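Local coordinates for protein putative hyaluronoglucosaminidase (Clostridium perfringens, PDB 6PWI) that probably removes N-acetylhexosamine residues from glycans, as the part of a family 84 glycoside hydrolase that holds its catalytic barrel, at residues K155-Q160 against K167-E172; E500-R505 against K618-I623. All blocks are in the same frame, centred on the assembly; numbering follows the deposited sequence.

Contact 1 of 2, residues K155-Q160 against K167-E172; sequences KAIFNQ and KELLIE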
loop_
_atom_site.group_PDB
_atom_site.type_symbol
_atom_site.label_atom_id
_atom_site.label_comp_id
_atom_site.label_asym_id
_atom_site.label_seq_id
_atom_site.Cartn_x
_atom_site.Cartn_y
_atom_site.Cartn_z
ATOM N N LYS A 155 -0.217 8.677 -17.307
ATOM C CA LYS A 155 -1.520 8.898 -16.707
ATOM C C LYS A 155 -1.387 9.926 -15.586
ATOM O O LYS A 155 -2.225 10.817 -15.446
ATOM C CB LYS A 155 -2.106 7.592 -16.165
ATOM C CG LYS A 155 -3.578 7.687 -15.793
ATOM C CD LYS A 155 -4.075 6.630 -14.840
ATOM C CE LYS A 155 -5.471 6.953 -14.356
ATOM N NZ LYS A 155 -5.938 5.952 -13.372
ATOM N N ALA A 156 -0.322 9.784 -14.793
ATOM C CA ALA A 156 -0.037 10.730 -13.732
ATOM C C ALA A 156 0.220 12.113 -14.335
ATOM O O ALA A 156 -0.247 13.118 -13.798
ATOM C CB ALA A 156 1.119 10.238 -12.893
ATOM N N ILE A 157 0.934 12.157 -15.469
ATOM C CA ILE A 157 1.282 13.431 -16.079
ATOM C C ILE A 157 0.014 14.107 -16.599
ATOM O O ILE A 157 -0.213 15.291 -16.347
ATOM C CB ILE A 157 2.369 13.271 -17.165
ATOM C CG1 ILE A 157 3.707 12.835 -16.555
ATOM C CG2 ILE A 157 2.515 14.565 -17.954
ATOM C CD1 ILE A 157 4.838 12.670 -17.549
ATOM N N PHE A 158 -0.827 13.325 -17.288
ATOM C CA PHE A 158 -1.983 13.863 -17.988
ATOM C C PHE A 158 -3.021 14.389 -16.996
ATOM O O PHE A 158 -3.745 15.334 -17.304
ATOM C CB PHE A 158 -2.538 12.851 -18.996
ATOM C CG PHE A 158 -1.885 12.846 -20.362
ATOM C CD1 PHE A 158 -0.532 13.117 -20.522
ATOM C CD2 PHE A 158 -2.623 12.542 -21.498
ATOM C CE1 PHE A 158 0.060 13.102 -21.777
ATOM C CE2 PHE A 158 -2.028 12.523 -22.752
ATOM C CZ PHE A 158 -0.688 12.805 -22.891
ATOM N N ASN A 159 -3.064 13.796 -15.796
ATOM C CA ASN A 159 -4.043 14.166 -14.784
ATOM C C ASN A 159 -3.737 15.541 -14.184
ATOM O O ASN A 159 -4.570 16.097 -13.470
ATOM C CB ASN A 159 -4.171 13.108 -13.683
ATOM C CG ASN A 159 -5.204 12.048 -13.994
ATOM O OD1 ASN A 159 -6.248 12.343 -14.568
ATOM N ND2 ASN A 159 -4.924 10.811 -13.617
ATOM N N GLN A 160 -2.550 16.091 -14.469
ATOM C CA GLN A 160 -2.161 17.354 -13.859
ATOM C C GLN A 160 -1.880 18.415 -14.926
ATOM O O GLN A 160 -1.402 19.498 -14.604
ATOM C CB GLN A 160 -1.011 17.151 -12.868
ATOM C CG GLN A 160 0.307 16.781 -13.529
ATOM C CD GLN A 160 1.399 16.427 -12.549
ATOM O OE1 GLN A 160 2.083 17.292 -12.008
ATOM N NE2 GLN A 160 1.605 15.133 -12.351
ATOM N N LYS A 167 5.367 19.301 -21.473
ATOM C CA LYS A 167 6.804 19.530 -21.502
ATOM C C LYS A 167 7.504 18.333 -22.135
ATOM O O LYS A 167 7.168 17.189 -21.846
ATOM C CB LYS A 167 7.356 19.731 -20.087
ATOM C CG LYS A 167 6.801 20.922 -19.321
ATOM C CD LYS A 167 7.649 21.299 -18.129
ATOM C CE LYS A 167 7.448 22.738 -17.699
ATOM N NZ LYS A 167 8.628 23.253 -16.963
ATOM N N GLU A 168 8.483 18.615 -22.997
ATOM C CA GLU A 168 9.328 17.577 -23.561
ATOM C C GLU A 168 10.173 16.991 -22.436
ATOM O O GLU A 168 10.830 17.736 -21.716
ATOM C CB GLU A 168 10.275 18.167 -24.605
ATOM C CG GLU A 168 9.604 18.627 -25.888
ATOM C CD GLU A 168 10.526 18.598 -27.099
ATOM O OE1 GLU A 168 11.751 18.740 -26.913
ATOM O OE2 GLU A 168 10.020 18.412 -28.227
ATOM N N LEU A 169 10.169 15.661 -22.298
ATOM C CA LEU A 169 10.874 15.029 -21.194
ATOM C C LEU A 169 11.358 13.635 -21.588
ATOM O O LEU A 169 10.922 13.079 -22.593
ATOM C CB LEU A 169 9.945 14.976 -19.974
ATOM C CG LEU A 169 8.626 14.223 -20.163
ATOM C CD1 LEU A 169 8.774 12.749 -19.807
ATOM C CD2 LEU A 169 7.524 14.863 -19.333
ATOM N N LEU A 170 12.252 13.084 -20.760
ATOM C CA LEU A 170 12.712 11.713 -20.891
ATOM C C LEU A 170 12.795 11.073 -19.504
ATOM O O LEU A 170 13.614 11.471 -18.675
ATOM C CB LEU A 170 14.072 11.716 -21.598
ATOM C CG LEU A 170 14.739 10.352 -21.774
ATOM C CD1 LEU A 170 14.128 9.587 -22.937
ATOM C CD2 LEU A 170 16.236 10.513 -21.984
ATOM N N ILE A 171 11.917 10.091 -19.257
ATOM C CA ILE A 171 11.938 9.308 -18.033
ATOM C C ILE A 171 12.719 8.029 -18.317
ATOM O O ILE A 171 12.410 7.317 -19.268
ATOM C CB ILE A 171 10.507 8.985 -17.541
ATOM C CG1 ILE A 171 9.682 10.240 -17.253
ATOM C CG2 ILE A 171 10.544 8.063 -16.330
ATOM C CD1 ILE A 171 8.214 9.964 -17.017
ATOM N N GLU A 172 13.728 7.750 -17.488
ATOM C CA GLU A 172 14.399 6.461 -17.528
ATOM C C GLU A 172 14.165 5.762 -16.190
ATOM O O GLU A 172 14.860 6.043 -15.213
ATOM C CB GLU A 172 15.891 6.625 -17.834
ATOM C CG GLU A 172 16.175 7.241 -19.198
ATOM C CD GLU A 172 17.573 7.827 -19.350
ATOM O OE1 GLU A 172 17.731 9.062 -19.144
ATOM O OE2 GLU A 172 18.505 7.050 -19.675
#
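I157, on the helix 144-158, meets L169 and I171 of the strand 165-175 in the core of an alpha/beta domain that precedes the catalytic barrel and matches domain 2 of glycoside hydrolase family 20. The helix packs on one face of the mixed sheet, and the chain turns back after it to enter the strand. Only methyl groups make the contact: I157 CD1 lies 3.9 Å from L169 CD2, the two side chains reaching toward each other tip to tip, and 4.4 Å from I171 CD1. The backbones stay well apart, the nearest CA atoms, those of I157 and K167, being separated by 9.9 Å, and just 86 Å² is buried in total. The extended shape of I157 spans this gap: CG1 stands anti to the carbonyl carbon, and a fully extended second torsion carries CD1 out to the sheet. L169 answers with a less common conformation, its CG placed between the backbone N and the carbonyl carbon (chi1 59°). L169 and I171 are two apart on the strand, so both CB atoms point to the helix, and one isoleucine methyl serves both. Y34 touches I157 and L169 from a loop, while Y45 and V132 of the flanking strands also pack on L169, extending the apolar layer. Further along the same segment, the Q160 amide folds back toward the A156 carbonyl. Its NE2 also bonds to E35 O, so two carbonyls hold the amide nitrogen. The bond from Q160 NE2 to A156 O is 3.1 Å long and nearly straight at 177°. NE2 approaches from above that carbonyl plane, 54° out of it.

Contact 2 of 2, residues E500-R505 against K618-I623; sequences EEFTRR and KDLSKI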
loop_
_atom_site.group_PDB
_atom_site.type_symbol
_atom_site.label_atom_id
_atom_site.label_comp_id
_atom_site.label_asym_id
_atom_site.label_seq_id
_atom_site.Cartn_x
_atom_site.Cartn_y
_atom_site.Cartn_z
ATOM N N GLU A 500 2.692 21.028 24.179
ATOM C CA GLU A 500 3.640 21.013 25.281
ATOM C C GLU A 500 3.850 22.424 25.821
ATOM O O GLU A 500 3.924 22.610 27.033
ATOM C CB GLU A 500 4.936 20.305 24.887
ATOM C CG GLU A 500 4.797 18.797 24.951
ATOM C CD GLU A 500 5.902 17.953 24.335
ATOM O OE1 GLU A 500 6.877 18.532 23.794
ATOM O OE2 GLU A 500 5.781 16.703 24.399
ATOM N N GLU A 501 3.916 23.411 24.916
ATOM C CA GLU A 501 4.130 24.793 25.312
ATOM C C GLU A 501 2.929 25.320 26.098
ATOM O O GLU A 501 3.101 25.964 27.132
ATOM C CB GLU A 501 4.456 25.677 24.111
ATOM C CG GLU A 501 4.913 27.065 24.515
ATOM C CD GLU A 501 5.947 27.144 25.636
ATOM O OE1 GLU A 501 6.615 26.127 25.924
ATOM O OE2 GLU A 501 6.095 28.234 26.221
ATOM N N PHE A 502 1.713 25.048 25.612
ATOM C CA PHE A 502 0.538 25.494 26.343
ATOM C C PHE A 502 0.540 24.882 27.744
ATOM O O PHE A 502 0.226 25.557 28.719
ATOM C CB PHE A 502 -0.760 25.222 25.577
ATOM C CG PHE A 502 -1.982 25.812 26.231
ATOM C CD1 PHE A 502 -2.411 27.093 25.909
ATOM C CD2 PHE A 502 -2.681 25.102 27.197
ATOM C CE1 PHE A 502 -3.516 27.654 26.533
ATOM C CE2 PHE A 502 -3.786 25.662 27.823
ATOM C CZ PHE A 502 -4.202 26.935 27.489
ATOM N N THR A 503 0.930 23.608 27.845
ATOM C CA THR A 503 0.893 22.914 29.118
ATOM C C THR A 503 1.892 23.539 30.089
ATOM O O THR A 503 1.548 23.775 31.242
ATOM C CB THR A 503 1.063 21.399 28.944
ATOM O OG1 THR A 503 0.012 20.980 28.073
ATOM C CG2 THR A 503 0.979 20.637 30.249
ATOM N N ARG A 504 3.122 23.805 29.632
ATOM C CA ARG A 504 4.119 24.327 30.556
ATOM C C ARG A 504 3.722 25.729 31.011
ATOM O O ARG A 504 3.756 26.014 32.203
ATOM C CB ARG A 504 5.559 24.176 30.053
ATOM C CG ARG A 504 5.936 25.128 28.935
ATOM C CD ARG A 504 7.423 25.446 28.950
ATOM N NE ARG A 504 7.741 26.415 29.982
ATOM C CZ ARG A 504 7.497 27.722 29.911
ATOM N NH1 ARG A 504 6.917 28.253 28.847
ATOM N NH2 ARG A 504 7.829 28.496 30.924
ATOM N N ARG A 505 3.277 26.566 30.068
ATOM C CA ARG A 505 2.840 27.911 30.408
ATOM C C ARG A 505 1.782 27.856 31.509
ATOM O O ARG A 505 1.874 28.577 32.497
ATOM C CB ARG A 505 2.338 28.670 29.177
ATOM C CG ARG A 505 3.433 29.027 28.184
ATOM C CD ARG A 505 2.881 29.966 27.131
ATOM N NE ARG A 505 2.625 31.234 27.786
ATOM C CZ ARG A 505 3.426 32.290 27.730
ATOM N NH1 ARG A 505 3.106 33.396 28.380
ATOM N NH2 ARG A 505 4.534 32.240 27.015
ATOM N N LYS A 618 -6.353 15.232 29.512
ATOM C CA LYS A 618 -6.260 14.740 30.876
ATOM C C LYS A 618 -5.460 15.731 31.722
ATOM O O LYS A 618 -5.836 16.028 32.856
ATOM C CB LYS A 618 -5.677 13.325 30.900
ATOM C CG LYS A 618 -6.675 12.231 30.550
ATOM C CD LYS A 618 -6.015 10.897 30.307
ATOM C CE LYS A 618 -7.000 9.770 30.075
ATOM N NZ LYS A 618 -6.293 8.487 29.836
ATOM N N ASP A 619 -4.372 16.241 31.138
ATOM C CA ASP A 619 -3.512 17.231 31.759
ATOM C C ASP A 619 -4.310 18.491 32.084
ATOM O O ASP A 619 -4.251 18.986 33.206
ATOM C CB ASP A 619 -2.312 17.551 30.864
ATOM C CG ASP A 619 -1.066 16.735 31.173
ATOM O OD1 ASP A 619 -1.077 15.996 32.189
ATOM O OD2 ASP A 619 -0.072 16.864 30.404
ATOM N N LEU A 620 -5.045 19.014 31.094
ATOM C CA LEU A 620 -5.816 20.230 31.291
ATOM C C LEU A 620 -6.776 20.044 32.461
ATOM O O LEU A 620 -6.933 20.949 33.276
ATOM C CB LEU A 620 -6.579 20.581 30.012
ATOM C CG LEU A 620 -5.764 21.296 28.937
ATOM C CD1 LEU A 620 -6.518 21.325 27.615
ATOM C CD2 LEU A 620 -5.412 22.704 29.377
ATOM N N SER A 621 -7.404 18.865 32.545
ATOM C CA SER A 621 -8.479 18.676 33.503
ATOM C C SER A 621 -7.926 18.542 34.921
ATOM O O SER A 621 -8.636 18.832 35.880
ATOM C CB SER A 621 -9.400 17.544 33.118
ATOM O OG SER A 621 -8.858 16.296 33.514
ATOM N N LYS A 622 -6.658 18.117 35.038
ATOM C CA LYS A 622 -5.972 18.002 36.318
ATOM C C LYS A 622 -5.435 19.360 36.769
ATOM O O LYS A 622 -5.423 19.655 37.958
ATOM C CB LYS A 622 -4.794 17.030 36.229
ATOM C CG LYS A 622 -5.130 15.564 36.453
ATOM C CD LYS A 622 -3.969 14.639 36.109
ATOM C CE LYS A 622 -4.410 13.278 35.600
ATOM N NZ LYS A 622 -3.508 12.770 34.535
ATOM N N ILE A 623 -4.969 20.177 35.824
ATOM C CA ILE A 623 -4.319 21.430 36.162
ATOM C C ILE A 623 -5.377 22.479 36.489
ATOM O O ILE A 623 -5.259 23.183 37.486
ATOM C CB ILE A 623 -3.355 21.886 35.048
ATOM C CG1 ILE A 623 -2.154 20.944 34.926
ATOM C CG2 ILE A 623 -2.918 23.326 35.267
ATOM C CD1 ILE A 623 -1.392 21.073 33.622
HETATM O O HOH W 1 -0.259 18.014 27.905
#
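F502 and T503 of the helix 496-507 meet L620, D619 and I623 of the helix 613-623 within the all-helical region that follows the catalytic barrel. The short segments run almost parallel, 11° between their directions, their axes coming within 11.0 Å. The tight side is apolar: L620 CD2 meets the edge of the F502 ring, near its plane, 3.7 Å from CE2, and the two side chains cross at about a right angle. With CG anti to the backbone N (chi1 -173°), the ring swings nearer the partner helix than its CB direction alone would bring it. I564 of the helix 540-572 touches both F502 and L620, joining a third helix to this pair. T503 marks the change of character. Its methyl CG2 lies 4.1 Å from I623 CD1 and 3.9 Å from D619 OD2, while its hydroxyl turns to the looser, hydrated side, where D619 sits at the margin. No direct hydrogen bond joins the helices there; T503 OG1 is also hydrogen-bonded to I499 O in its own helix. A water spans the remaining gap, donating to T503 OG1 at 3.0 Å and to D619 OD2 at 2.8 Å.

Overall arrangement
The two contacts belong to different parts of a multidomain chain and do not touch: their centres are 50 Å apart and their nearest atoms about 36 Å. Both segments of contact 1 come earlier in the chain than either of contact 2, and the eight-stranded parallel barrel, strands 179-184 to 418-423, lies between them in sequence. That barrel carries D299, the predicted proton donor, just after strand 293-296; both contacts lie away from it. Six residues separate the segments of contact 1, whereas 112, mostly helical, separate those of contact 2. Contact 1 is thus local helix-to-sheet packing, and contact 2 brings together helices far apart in sequence; its centre lies about 37 Å from the chain centre, against about 23 Å for contact 1.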